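PDB 4KRD: PHO85 cyclin-10 from Saccharomyces cerevisiae, which serves as a cyclin partner of the kinase PHO85, directing it to phosphorylate and restrain glycogen synthase and so limit glycogen accumulation. Local coordinates for residues K44-L49 with F107-L112; L112-D117 with N200-F205; N120-K125 with K196-E201; M136-V141 with T170-S175. All blocks are in the same frame, centred on the assembly; numbering follows the deposited sequence.

How the interactions relate
All four contacts lie within the largely helical cyclin domain. Interaction 1 is near its centre and pairs helix 36-54 with helix 99-113 through aliphatic groups and one bridging water. Interactions 2 and 3 sit further out and are only about 2 Å apart between centres. Both tie the hairpin of strands 114-116 and 122-124 to helix 189-203, and both use Glu201. Interaction 2 adds a partly exposed salt bridge to a leucine pair, while interaction 3 is mainly buried aliphatic packing. Interaction 4 lies across the chain's centre from them. It is buried and apolar between helices 130-148 and 166-180, with charged groups at its flank beside another protein chain.

Interaction 1 (K44-L49 with F107-L112); sequences KETIEL and FLIDTL
Thr46 and Ile47 meet Ile109 and Asp110 in a buried helix-helix contact near the centre of the cyclin domain. The segments of helices 36-54 and 99-113 run almost parallel, with axes 10.4 Å apart and 19° between their directions. The methyl tip of Ile109 is the middle of the contact. Its CG1 branch lies between the backbone N and the carbonyl carbon (chi1 62°), and the extended chain carries CD1 toward the opposite helix. There CD1 touches Thr46 CG2 at 3.6 Å and Ile47 CG1 at 3.8 Å. Ile47 and Ile109 cross at about a right angle. On the polar side, Asp110 OD1 lies 3.6 Å from Thr46 CG2. One water closes the gap between the polar groups. It donates to Thr46 OG1 at 2.9 Å and to Asp110 OD1 at 2.8 Å. Thr46 OG1 also hydrogen-bonds to the backbone O of Asn42, one turn earlier in its own helix, so this buried hydroxyl has two partners. Around the pair, Ile47 also packs on Val133 and Ile137 of helix 130-148. Asp110 touches Leu198 of helix 189-203, so the contact is wedged between those two helices.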
loop_
_atom_site.group_PDB
_atom_site.type_symbol
_atom_site.label_atom_id
_atom_site.label_comp_id
_atom_site.label_asym_id
_atom_site.label_seq_id
_atom_site.Cartn_x
_atom_site.Cartn_y
_atom_site.Cartn_z
ATOM N N LYS B 44 -17.028 12.470 15.555
ATOM C CA LYS B 44 -17.248 13.595 16.466
ATOM C C LYS B 44 -17.244 13.176 17.934
ATOM O O LYS B 44 -16.620 13.825 18.773
ATOM C CB LYS B 44 -18.560 14.302 16.117
ATOM N N GLU B 45 -17.923 12.081 18.248
ATOM C CA GLU B 45 -18.043 11.663 19.648
ATOM C C GLU B 45 -16.707 11.179 20.219
ATOM O O GLU B 45 -16.413 11.380 21.400
ATOM C CB GLU B 45 -19.133 10.600 19.802
ATOM C CG GLU B 45 -19.561 10.369 21.241
ATOM C CD GLU B 45 -20.580 9.252 21.369
ATOM O OE1 GLU B 45 -21.024 8.735 20.325
ATOM O OE2 GLU B 45 -20.935 8.887 22.511
ATOM N N THR B 46 -15.884 10.558 19.375
ATOM C CA THR B 46 -14.540 10.148 19.784
ATOM C C THR B 46 -13.731 11.373 20.172
ATOM O O THR B 46 -13.040 11.383 21.194
ATOM C CB THR B 46 -13.810 9.377 18.655
ATOM O OG1 THR B 46 -14.544 8.191 18.320
ATOM C CG2 THR B 46 -12.400 8.982 19.083
ATOM N N ILE B 47 -13.821 12.414 19.353
ATOM C CA ILE B 47 -13.154 13.670 19.670
ATOM C C ILE B 47 -13.650 14.249 21.006
ATOM O O ILE B 47 -12.859 14.644 21.861
ATOM C CB ILE B 47 -13.340 14.710 18.561
ATOM C CG1 ILE B 47 -12.570 14.270 17.310
ATOM C CG2 ILE B 47 -12.831 16.061 19.054
ATOM C CD1 ILE B 47 -13.059 14.907 16.010
ATOM N N GLU B 48 -14.963 14.282 21.189
ATOM C CA GLU B 48 -15.512 14.806 22.439
ATOM C C GLU B 48 -15.017 14.041 23.656
ATOM O O GLU B 48 -14.705 14.649 24.672
ATOM C CB GLU B 48 -17.039 14.854 22.389
ATOM C CG GLU B 48 -17.540 15.905 21.414
ATOM C CD GLU B 48 -19.038 15.834 21.172
ATOM O OE1 GLU B 48 -19.732 15.078 21.902
ATOM O OE2 GLU B 48 -19.514 16.539 20.247
ATOM N N LEU B 49 -14.921 12.715 23.556
ATOM C CA LEU B 49 -14.452 11.916 24.695
ATOM C C LEU B 49 -12.958 12.071 24.959
ATOM O O LEU B 49 -12.522 12.126 26.108
ATOM C CB LEU B 49 -14.849 10.449 24.548
ATOM C CG LEU B 49 -16.359 10.224 24.597
ATOM C CD1 LEU B 49 -16.725 8.796 24.266
ATOM C CD2 LEU B 49 -16.919 10.626 25.972
ATOM N N PHE B 107 -9.984 6.030 13.432
ATOM C CA PHE B 107 -8.913 5.180 13.922
ATOM C C PHE B 107 -7.581 5.913 13.978
ATOM O O PHE B 107 -6.759 5.638 14.848
ATOM C CB PHE B 107 -8.752 3.882 13.108
ATOM C CG PHE B 107 -7.745 2.954 13.714
ATOM C CD1 PHE B 107 -8.101 2.137 14.785
ATOM C CD2 PHE B 107 -6.428 2.940 13.269
ATOM C CE1 PHE B 107 -7.167 1.301 15.387
ATOM C CE2 PHE B 107 -5.481 2.110 13.877
ATOM C CZ PHE B 107 -5.856 1.290 14.934
ATOM N N LEU B 108 -7.352 6.839 13.048
ATOM C CA LEU B 108 -6.125 7.633 13.075
ATOM C C LEU B 108 -6.036 8.462 14.367
ATOM O O LEU B 108 -4.978 8.540 15.000
ATOM C CB LEU B 108 -6.008 8.536 11.830
ATOM C CG LEU B 108 -5.834 7.823 10.477
ATOM C CD1 LEU B 108 -5.784 8.827 9.315
ATOM C CD2 LEU B 108 -4.583 6.945 10.479
ATOM N N ILE B 109 -7.143 9.086 14.765
ATOM C CA ILE B 109 -7.117 9.833 16.011
ATOM C C ILE B 109 -7.028 8.896 17.227
ATOM O O ILE B 109 -6.327 9.203 18.192
ATOM C CB ILE B 109 -8.290 10.846 16.124
ATOM C CG1 ILE B 109 -9.638 10.132 16.099
ATOM C CG2 ILE B 109 -8.224 11.886 14.997
ATOM C CD1 ILE B 109 -10.793 11.033 16.585
ATOM N N ASP B 110 -7.720 7.755 17.159
ATOM C CA ASP B 110 -7.602 6.664 18.144
ATOM C C ASP B 110 -6.155 6.288 18.384
ATOM O O ASP B 110 -5.709 6.176 19.512
ATOM C CB ASP B 110 -8.284 5.379 17.634
ATOM C CG ASP B 110 -9.806 5.407 17.750
ATOM O OD1 ASP B 110 -10.337 6.112 18.632
ATOM O OD2 ASP B 110 -10.465 4.682 16.961
ATOM N N THR B 111 -5.415 6.049 17.301
ATOM C CA THR B 111 -4.064 5.549 17.457
ATOM C C THR B 111 -3.083 6.650 17.865
ATOM O O THR B 111 -2.037 6.378 18.457
ATOM C CB THR B 111 -3.600 4.762 16.197
ATOM O OG1 THR B 111 -2.444 3.976 16.515
ATOM C CG2 THR B 111 -3.285 5.720 15.064
ATOM N N LEU B 112 -3.418 7.898 17.557
ATOM C CA LEU B 112 -2.602 9.011 18.028
ATOM C C LEU B 112 -2.747 9.200 19.552
ATOM O O LEU B 112 -1.761 9.450 20.268
ATOM C CB LEU B 112 -2.985 10.300 17.290
ATOM C CG LEU B 112 -2.275 11.607 17.674
ATOM C CD1 LEU B 112 -0.747 11.456 17.716
ATOM C CD2 LEU B 112 -2.699 12.774 16.758
HETATM O O HOH W 1 -13.145 5.701 18.434
#

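Interaction 2 (L112-D117 with N200-F205)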
loop_
_atom_site.group_PDB
_atom_site.type_symbol
_atom_site.label_atom_id
_atom_site.label_comp_id
_atom_site.label_asym_id
_atom_site.label_seq_id
_atom_site.Cartn_x
_atom_site.Cartn_y
_atom_site.Cartn_z
ATOM N N LEU B 112 -3.418 7.898 17.557
ATOM C CA LEU B 112 -2.602 9.011 18.028
ATOM C C LEU B 112 -2.747 9.200 19.552
ATOM O O LEU B 112 -1.761 9.450 20.268
ATOM C CB LEU B 112 -2.985 10.300 17.290
ATOM C CG LEU B 112 -2.275 11.607 17.674
ATOM C CD1 LEU B 112 -0.747 11.456 17.716
ATOM C CD2 LEU B 112 -2.699 12.774 16.758
ATOM N N PHE B 113 -3.971 9.082 20.054
ATOM C CA PHE B 113 -4.235 9.517 21.441
ATOM C C PHE B 113 -4.326 8.382 22.465
ATOM O O PHE B 113 -4.212 8.621 23.665
ATOM C CB PHE B 113 -5.490 10.402 21.502
ATOM C CG PHE B 113 -5.303 11.748 20.862
ATOM C CD1 PHE B 113 -4.583 12.736 21.506
ATOM C CD2 PHE B 113 -5.818 12.018 19.603
ATOM C CE1 PHE B 113 -4.386 13.972 20.911
ATOM C CE2 PHE B 113 -5.622 13.259 19.012
ATOM C CZ PHE B 113 -4.901 14.231 19.671
ATOM N N LEU B 114 -4.535 7.156 21.992
ATOM C CA LEU B 114 -4.772 6.017 22.876
ATOM C C LEU B 114 -3.810 4.859 22.653
ATOM O O LEU B 114 -3.447 4.539 21.511
ATOM C CB LEU B 114 -6.196 5.478 22.674
ATOM C CG LEU B 114 -7.374 6.416 22.983
ATOM C CD1 LEU B 114 -8.657 5.892 22.338
ATOM C CD2 LEU B 114 -7.542 6.577 24.484
ATOM N N THR B 115 -3.424 4.217 23.750
ATOM C CA THR B 115 -2.804 2.898 23.685
ATOM C C THR B 115 -3.434 1.999 24.764
ATOM O O THR B 115 -4.430 2.385 25.397
ATOM C CB THR B 115 -1.271 3.001 23.878
ATOM O OG1 THR B 115 -0.658 1.731 23.630
ATOM C CG2 THR B 115 -0.939 3.455 25.293
ATOM N N ARG B 116 -2.885 0.805 24.955
ATOM C CA ARG B 116 -3.259 -0.055 26.075
ATOM C C ARG B 116 -2.012 -0.428 26.829
ATOM O O ARG B 116 -0.967 -0.648 26.226
ATOM C CB ARG B 116 -3.933 -1.338 25.613
ATOM C CG ARG B 116 -5.290 -1.161 25.005
ATOM C CD ARG B 116 -5.921 -2.510 24.740
ATOM N NE ARG B 116 -7.179 -2.359 24.027
ATOM C CZ ARG B 116 -8.323 -2.055 24.626
ATOM N NH1 ARG B 116 -8.352 -1.881 25.944
ATOM N NH2 ARG B 116 -9.436 -1.935 23.915
ATOM N N ASP B 117 -2.121 -0.513 28.150
ATOM C CA ASP B 117 -0.981 -0.884 28.975
ATOM C C ASP B 117 -0.818 -2.398 29.026
ATOM O O ASP B 117 -1.457 -3.128 28.261
ATOM C CB ASP B 117 -1.105 -0.285 30.384
ATOM C CG ASP B 117 -2.232 -0.904 31.200
ATOM O OD1 ASP B 117 -2.777 -1.962 30.812
ATOM O OD2 ASP B 117 -2.570 -0.328 32.253
ATOM N N ASN B 200 -17.127 2.781 22.007
ATOM C CA ASN B 200 -17.991 2.135 22.995
ATOM C C ASN B 200 -17.281 1.974 24.332
ATOM O O ASN B 200 -17.854 2.265 25.388
ATOM C CB ASN B 200 -18.523 0.786 22.480
ATOM C CG ASN B 200 -19.547 0.952 21.366
ATOM O OD1 ASN B 200 -20.002 2.060 21.083
ATOM N ND2 ASN B 200 -19.921 -0.147 20.736
ATOM N N GLU B 201 -16.028 1.532 24.291
ATOM C CA GLU B 201 -15.239 1.381 25.510
ATOM C C GLU B 201 -15.024 2.718 26.235
ATOM O O GLU B 201 -15.177 2.798 27.451
ATOM C CB GLU B 201 -13.902 0.689 25.213
ATOM C CG GLU B 201 -13.108 0.279 26.454
ATOM C CD GLU B 201 -11.881 -0.551 26.117
ATOM O OE1 GLU B 201 -11.656 -0.816 24.917
ATOM O OE2 GLU B 201 -11.140 -0.932 27.045
ATOM N N LEU B 202 -14.686 3.768 25.495
ATOM C CA LEU B 202 -14.502 5.085 26.104
ATOM C C LEU B 202 -15.812 5.578 26.699
ATOM O O LEU B 202 -15.871 6.072 27.829
ATOM C CB LEU B 202 -14.051 6.090 25.056
ATOM C CG LEU B 202 -12.593 6.033 24.623
ATOM C CD1 LEU B 202 -12.395 6.890 23.381
ATOM C CD2 LEU B 202 -11.721 6.500 25.766
ATOM N N ARG B 203 -16.856 5.450 25.896
ATOM C CA ARG B 203 -18.197 5.837 26.267
ATOM C C ARG B 203 -18.541 5.243 27.629
ATOM O O ARG B 203 -19.130 5.909 28.472
ATOM C CB ARG B 203 -19.168 5.350 25.186
ATOM C CG ARG B 203 -20.520 6.009 25.186
ATOM C CD ARG B 203 -20.989 6.265 23.757
ATOM N NE ARG B 203 -21.139 5.050 22.963
ATOM C CZ ARG B 203 -21.574 5.044 21.705
ATOM N NH1 ARG B 203 -21.895 6.185 21.113
ATOM N NH2 ARG B 203 -21.693 3.905 21.037
ATOM N N SER B 204 -18.137 3.995 27.843
ATOM C CA SER B 204 -18.462 3.277 29.068
ATOM C C SER B 204 -17.726 3.774 30.311
ATOM O O SER B 204 -18.088 3.406 31.434
ATOM C CB SER B 204 -18.203 1.782 28.882
ATOM O OG SER B 204 -16.836 1.487 29.096
ATOM N N PHE B 205 -16.721 4.607 30.148
ATOM C CA PHE B 205 -16.023 5.122 31.306
ATOM C C PHE B 205 -16.407 6.530 31.615
ATOM O O PHE B 205 -16.159 7.009 32.668
ATOM C CB PHE B 205 -14.521 5.103 31.108
ATOM C CG PHE B 205 -13.956 3.764 30.845
ATOM C CD1 PHE B 205 -14.423 2.659 31.486
ATOM C CD2 PHE B 205 -12.948 3.621 29.939
ATOM C CE1 PHE B 205 -13.887 1.448 31.213
ATOM C CE2 PHE B 205 -12.426 2.431 29.680
ATOM C CZ PHE B 205 -12.879 1.347 30.310
#
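Arg116 and Glu201 form an end-on, two-pronged salt bridge between strand 114-116 and helix 189-203. Arg116 NH2 donates to Glu201 OE1 at 2.7 Å, and Arg116 NH1 to Glu201 OE2 at 3.1 Å. Both bonds are close to straight, the second at 169°. Each carboxylate oxygen uses its syn lone pair. The Arg116 and Glu201 side chains come from opposite directions; Glu201 CG is anti to the backbone N (chi1 -170°) and the rest of the chain is extended. The two flat groups are nearly coplanar, 22° apart, and this pairing fixes how each is turned. Beside the bridge, Leu114 and Leu202 reach toward each other tip to tip, with Leu114 CD1 4.0 Å from Leu202 CD1. In the next shell, Arg116 NH1 also bonds to the backbone O of Asn120, in the hairpin turn. Leu122 of the neighbouring strand packs on Arg116, Leu114 and Leu202. Leu202 rests as well on Leu49 and Leu53 of helix 36-54. A methionine in place of Arg116 would probably leave the Glu201 carboxylate without its charged mate and freer to turn, and the Asn120 carbonyl without this donor. The bridge is partly exposed and the leucine pair beside it is buried. The opposite charges are therefore likely to offset each other at the rim of an apolar patch, with both groups probably kept ionised.

Interaction 3 (N120-K125 with K196-E201)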
loop_
_atom_site.group_PDB
_atom_site.type_symbol
_atom_site.label_atom_id
_atom_site.label_comp_id
_atom_site.label_asym_id
_atom_site.label_seq_id
_atom_site.Cartn_x
_atom_site.Cartn_y
_atom_site.Cartn_z
ATOM N N ASN B 120 -3.948 -4.734 29.220
ATOM C CA ASN B 120 -4.981 -4.403 28.235
ATOM C C ASN B 120 -5.924 -3.263 28.633
ATOM O O ASN B 120 -7.032 -3.179 28.121
ATOM C CB ASN B 120 -5.798 -5.633 27.855
ATOM C CG ASN B 120 -5.099 -6.493 26.817
ATOM O OD1 ASN B 120 -4.045 -6.128 26.303
ATOM N ND2 ASN B 120 -5.689 -7.637 26.500
ATOM N N ILE B 121 -5.476 -2.387 29.526
ATOM C CA ILE B 121 -6.276 -1.232 29.921
ATOM C C ILE B 121 -5.958 -0.020 29.051
ATOM O O ILE B 121 -4.796 0.336 28.858
ATOM C CB ILE B 121 -6.066 -0.861 31.410
ATOM C CG1 ILE B 121 -6.247 -2.097 32.295
ATOM C CG2 ILE B 121 -7.018 0.262 31.830
ATOM C CD1 ILE B 121 -7.550 -2.817 32.063
ATOM N N LEU B 122 -7.005 0.614 28.541
ATOM C CA LEU B 122 -6.870 1.778 27.675
ATOM C C LEU B 122 -6.175 2.906 28.439
ATOM O O LEU B 122 -6.445 3.124 29.621
ATOM C CB LEU B 122 -8.265 2.207 27.217
ATOM C CG LEU B 122 -8.531 2.787 25.838
ATOM C CD1 LEU B 122 -8.049 1.837 24.738
ATOM C CD2 LEU B 122 -10.017 3.087 25.694
ATOM N N GLN B 123 -5.265 3.605 27.770
ATOM C CA GLN B 123 -4.527 4.717 28.371
ATOM C C GLN B 123 -4.470 5.885 27.397
ATOM O O GLN B 123 -4.315 5.677 26.192
ATOM C CB GLN B 123 -3.091 4.311 28.700
ATOM C CG GLN B 123 -2.947 3.236 29.758
ATOM C CD GLN B 123 -3.448 3.692 31.108
ATOM O OE1 GLN B 123 -3.147 4.799 31.557
ATOM N NE2 GLN B 123 -4.220 2.838 31.761
ATOM N N LEU B 124 -4.583 7.106 27.915
ATOM C CA LEU B 124 -4.390 8.308 27.116
ATOM C C LEU B 124 -2.901 8.604 26.965
ATOM O O LEU B 124 -2.169 8.675 27.952
ATOM C CB LEU B 124 -5.111 9.508 27.754
ATOM C CG LEU B 124 -5.156 10.778 26.898
ATOM C CD1 LEU B 124 -6.065 10.573 25.699
ATOM C CD2 LEU B 124 -5.607 12.003 27.706
ATOM N N LYS B 125 -2.462 8.774 25.718
ATOM C CA LYS B 125 -1.065 9.011 25.385
ATOM C C LYS B 125 -0.723 10.486 25.362
ATOM O O LYS B 125 0.377 10.871 25.718
ATOM C CB LYS B 125 -0.745 8.431 23.984
ATOM C CG LYS B 125 -0.484 6.948 23.963
ATOM C CD LYS B 125 -0.529 6.385 22.528
ATOM C CE LYS B 125 0.275 7.221 21.556
ATOM N NZ LYS B 125 0.286 6.589 20.205
ATOM N N LYS B 196 -15.265 1.889 16.085
ATOM C CA LYS B 196 -16.516 1.874 16.840
ATOM C C LYS B 196 -16.384 1.170 18.197
ATOM O O LYS B 196 -16.966 1.606 19.190
ATOM C CB LYS B 196 -17.649 1.246 16.020
ATOM C CG LYS B 196 -18.999 1.314 16.734
ATOM C CD LYS B 196 -20.124 0.673 15.919
ATOM C CE LYS B 196 -21.463 0.819 16.647
ATOM N NZ LYS B 196 -22.614 0.320 15.845
ATOM N N LEU B 197 -15.621 0.087 18.247
ATOM C CA LEU B 197 -15.438 -0.627 19.505
ATOM C C LEU B 197 -14.695 0.208 20.563
ATOM O O LEU B 197 -15.019 0.142 21.756
ATOM C CB LEU B 197 -14.755 -1.982 19.273
ATOM C CG LEU B 197 -15.449 -2.891 18.244
ATOM C CD1 LEU B 197 -14.690 -4.199 18.046
ATOM C CD2 LEU B 197 -16.903 -3.169 18.623
ATOM N N LEU B 198 -13.710 1.001 20.142
ATOM C CA LEU B 198 -12.993 1.867 21.091
ATOM C C LEU B 198 -13.878 2.998 21.617
ATOM O O LEU B 198 -13.748 3.420 22.765
ATOM C CB LEU B 198 -11.716 2.448 20.465
ATOM C CG LEU B 198 -10.625 1.436 20.105
ATOM C CD1 LEU B 198 -9.594 2.044 19.158
ATOM C CD2 LEU B 198 -9.954 0.883 21.361
ATOM N N LEU B 199 -14.753 3.503 20.757
ATOM C CA LEU B 199 -15.695 4.543 21.142
ATOM C C LEU B 199 -16.659 4.011 22.200
ATOM O O LEU B 199 -16.975 4.703 23.168
ATOM C CB LEU B 199 -16.482 5.003 19.919
ATOM C CG LEU B 199 -17.696 5.876 20.201
ATOM C CD1 LEU B 199 -17.256 7.169 20.870
ATOM C CD2 LEU B 199 -18.468 6.155 18.923
ATOM N N ASN B 200 -17.127 2.781 22.007
ATOM C CA ASN B 200 -17.991 2.135 22.995
ATOM C C ASN B 200 -17.281 1.974 24.332
ATOM O O ASN B 200 -17.854 2.265 25.388
ATOM C CB ASN B 200 -18.523 0.786 22.480
ATOM C CG ASN B 200 -19.547 0.952 21.366
ATOM O OD1 ASN B 200 -20.002 2.060 21.083
ATOM N ND2 ASN B 200 -19.921 -0.147 20.736
ATOM N N GLU B 201 -16.028 1.532 24.291
ATOM C CA GLU B 201 -15.239 1.381 25.510
ATOM C C GLU B 201 -15.024 2.718 26.235
ATOM O O GLU B 201 -15.177 2.798 27.451
ATOM C CB GLU B 201 -13.902 0.689 25.213
ATOM C CG GLU B 201 -13.108 0.279 26.454
ATOM C CD GLU B 201 -11.881 -0.551 26.117
ATOM O OE1 GLU B 201 -11.656 -0.816 24.917
ATOM O OE2 GLU B 201 -11.140 -0.932 27.045
HETATM O O HOH W 2 -9.782 -0.343 29.139
#
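Leu122 presses its two methyl branches against Leu198 and Glu201, where a beta hairpin packs on a helix of the cyclin domain. The hairpin is made of strands 114-116 and 122-124, joined by backbone hydrogen bonds such as those between Thr115 and Gln123. Helix 189-203 lies across from it, late in the chain.

The apolar packing comes from Leu122, whose side chain points at the helix. Its CD1 branch meets Leu198 CD2 at 4.0 Å, and the two leucines cross at a slant. Leu198 starts off sidelong to the strand, but its end bends closer and brings CD2 in. The other branch of Leu122 is turned to the acid. Leu122 CD2 sits over the face of the Glu201 carboxylate, 4.1 Å above CD, with the edge of the carboxylate left to Arg116. The first torsion of Leu122, -145°, is away from the usual staggered values. Its two branches split between Leu198 and Glu201. Leu198 also touches Arg116, so the leucine patch borders the salt bridge.

The polar part runs through a single water. It links the backbone of the strand to the acid on the helix, and gives Glu201 OE2 a partner besides Arg116. The water accepts from Leu122 N at 3.0 Å and donates to Glu201 OE2 at 2.6 Å.

Interaction 4 (M136-V141 with T170-S175); sequences MIIAAV and TKLEVS
Ala139 and Ile138 pack on Leu172 where helices 130-148 and 166-180 meet in the helical cyclin fold. The tight part is at Ala139. Its small side chain lets the backbones come close, and the CA atoms of Ala139 and Glu173 are 5.1 Å apart. The methyl of Ala139 lies against the Leu172 backbone, and its CB is also 4.1 Å from Leu172 CB. The contact with Ile138 is slacker. Leu172 crosses it obliquely, and Leu172 CD1 reaches Ile138 CG2 at 4.2 Å. Leu172 takes this path because its CG is anti to the carbonyl carbon (chi1 -66°) and its chain continues extended. Ile138 also packs on Phe87 and Cys162, so neighbouring helices help enclose this side.

The flank of helix 166-180 is different. Lys171 is exposed. The side chain of Glu173 turns to other partners; its OE2 makes salt bridges to Arg142 and Lys146 further along helix 130-148, so charge as well as packing links the two helices. Glu173 OE1 and Thr170 OG1 hydrogen-bond to the backbone of another protein chain, presumably the partner kinase. The apolar seam thus lies behind a surface that meets this partner. At its closest point, Ala139 CB is 3.6 Å from Leu172 O.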
loop_
_atom_site.group_PDB
_atom_site.type_symbol
_atom_site.label_atom_id
_atom_site.label_comp_id
_atom_site.label_asym_id
_atom_site.label_seq_id
_atom_site.Cartn_x
_atom_site.Cartn_y
_atom_site.Cartn_z
ATOM N N MET B 136 -6.999 19.050 13.271
ATOM C CA MET B 136 -6.899 17.596 13.395
ATOM C C MET B 136 -7.900 16.885 12.486
ATOM O O MET B 136 -7.585 15.870 11.865
ATOM C CB MET B 136 -7.111 17.170 14.848
ATOM C CG MET B 136 -6.991 15.670 15.092
ATOM S SD MET B 136 -5.335 15.000 14.790
ATOM C CE MET B 136 -4.381 15.904 16.009
ATOM N N ILE B 137 -9.115 17.414 12.424
ATOM C CA ILE B 137 -10.153 16.878 11.547
ATOM C C ILE B 137 -9.735 16.954 10.084
ATOM O O ILE B 137 -9.863 15.988 9.338
ATOM C CB ILE B 137 -11.488 17.628 11.749
ATOM C CG1 ILE B 137 -12.117 17.212 13.082
ATOM C CG2 ILE B 137 -12.442 17.353 10.608
ATOM C CD1 ILE B 137 -13.258 18.118 13.539
ATOM N N ILE B 138 -9.247 18.118 9.682
ATOM C CA ILE B 138 -8.716 18.312 8.341
ATOM C C ILE B 138 -7.675 17.240 7.979
ATOM O O ILE B 138 -7.792 16.571 6.955
ATOM C CB ILE B 138 -8.103 19.708 8.223
ATOM C CG1 ILE B 138 -9.205 20.770 8.349
ATOM C CG2 ILE B 138 -7.387 19.884 6.891
ATOM C CD1 ILE B 138 -8.686 22.182 8.204
ATOM N N ALA B 139 -6.666 17.083 8.825
ATOM C CA ALA B 139 -5.584 16.118 8.567
ATOM C C ALA B 139 -6.054 14.665 8.521
ATOM O O ALA B 139 -5.654 13.894 7.630
ATOM C CB ALA B 139 -4.479 16.286 9.620
ATOM N N ALA B 140 -6.898 14.271 9.481
ATOM C CA ALA B 140 -7.332 12.876 9.579
ATOM C C ALA B 140 -8.213 12.481 8.403
ATOM O O ALA B 140 -8.126 11.359 7.889
ATOM C CB ALA B 140 -8.044 12.620 10.912
ATOM N N VAL B 141 -9.064 13.401 7.962
ATOM C CA VAL B 141 -9.878 13.114 6.792
ATOM C C VAL B 141 -9.000 13.005 5.551
ATOM O O VAL B 141 -9.179 12.099 4.765
ATOM C CB VAL B 141 -11.001 14.147 6.565
ATOM C CG1 VAL B 141 -11.644 13.948 5.182
ATOM C CG2 VAL B 141 -12.049 14.047 7.691
ATOM N N THR B 170 -0.781 20.731 3.302
ATOM C CA THR B 170 0.390 19.882 3.204
ATOM C C THR B 170 1.062 19.730 4.563
ATOM O O THR B 170 1.455 18.625 4.945
ATOM C CB THR B 170 1.385 20.431 2.174
ATOM O OG1 THR B 170 0.720 20.518 0.910
ATOM C CG2 THR B 170 2.622 19.520 2.056
ATOM N N LYS B 171 1.198 20.820 5.280
ATOM C CA LYS B 171 1.820 20.803 6.569
ATOM C C LYS B 171 1.055 19.925 7.562
ATOM O O LYS B 171 1.634 19.246 8.361
ATOM C CB LYS B 171 1.948 22.221 7.082
ATOM C CG LYS B 171 2.652 22.333 8.373
ATOM C CD LYS B 171 2.672 23.732 8.896
ATOM C CE LYS B 171 3.732 24.541 8.220
ATOM N NZ LYS B 171 3.415 26.011 8.116
ATOM N N LEU B 172 -0.258 19.968 7.488
ATOM C CA LEU B 172 -1.109 19.165 8.355
ATOM C C LEU B 172 -1.093 17.669 8.010
ATOM O O LEU B 172 -1.036 16.838 8.915
ATOM C CB LEU B 172 -2.536 19.706 8.354
ATOM C CG LEU B 172 -2.691 21.101 8.987
ATOM C CD1 LEU B 172 -4.139 21.526 8.935
ATOM C CD2 LEU B 172 -2.138 21.129 10.430
ATOM N N GLU B 173 -1.150 17.326 6.723
ATOM C CA GLU B 173 -0.996 15.919 6.309
ATOM C C GLU B 173 0.262 15.303 6.900
ATOM O O GLU B 173 0.229 14.207 7.444
ATOM C CB GLU B 173 -0.869 15.780 4.789
ATOM C CG GLU B 173 -2.071 16.171 3.984
ATOM C CD GLU B 173 -1.798 16.058 2.480
ATOM O OE1 GLU B 173 -0.688 16.407 2.038
ATOM O OE2 GLU B 173 -2.704 15.630 1.747
ATOM N N VAL B 174 1.382 16.001 6.745
ATOM C CA VAL B 174 2.666 15.464 7.159
ATOM C C VAL B 174 2.788 15.423 8.679
ATOM O O VAL B 174 3.374 14.505 9.224
ATOM C CB VAL B 174 3.834 16.272 6.566
ATOM C CG1 VAL B 174 5.158 15.795 7.137
ATOM C CG2 VAL B 174 3.836 16.166 5.051
ATOM N N SER B 175 2.245 16.428 9.356
ATOM C CA SER B 175 2.287 16.449 10.811
ATOM C C SER B 175 1.570 15.235 11.402
ATOM O O SER B 175 2.077 14.601 12.321
ATOM C CB SER B 175 1.668 17.743 11.358
ATOM O OG SER B 175 2.415 18.875 10.939
#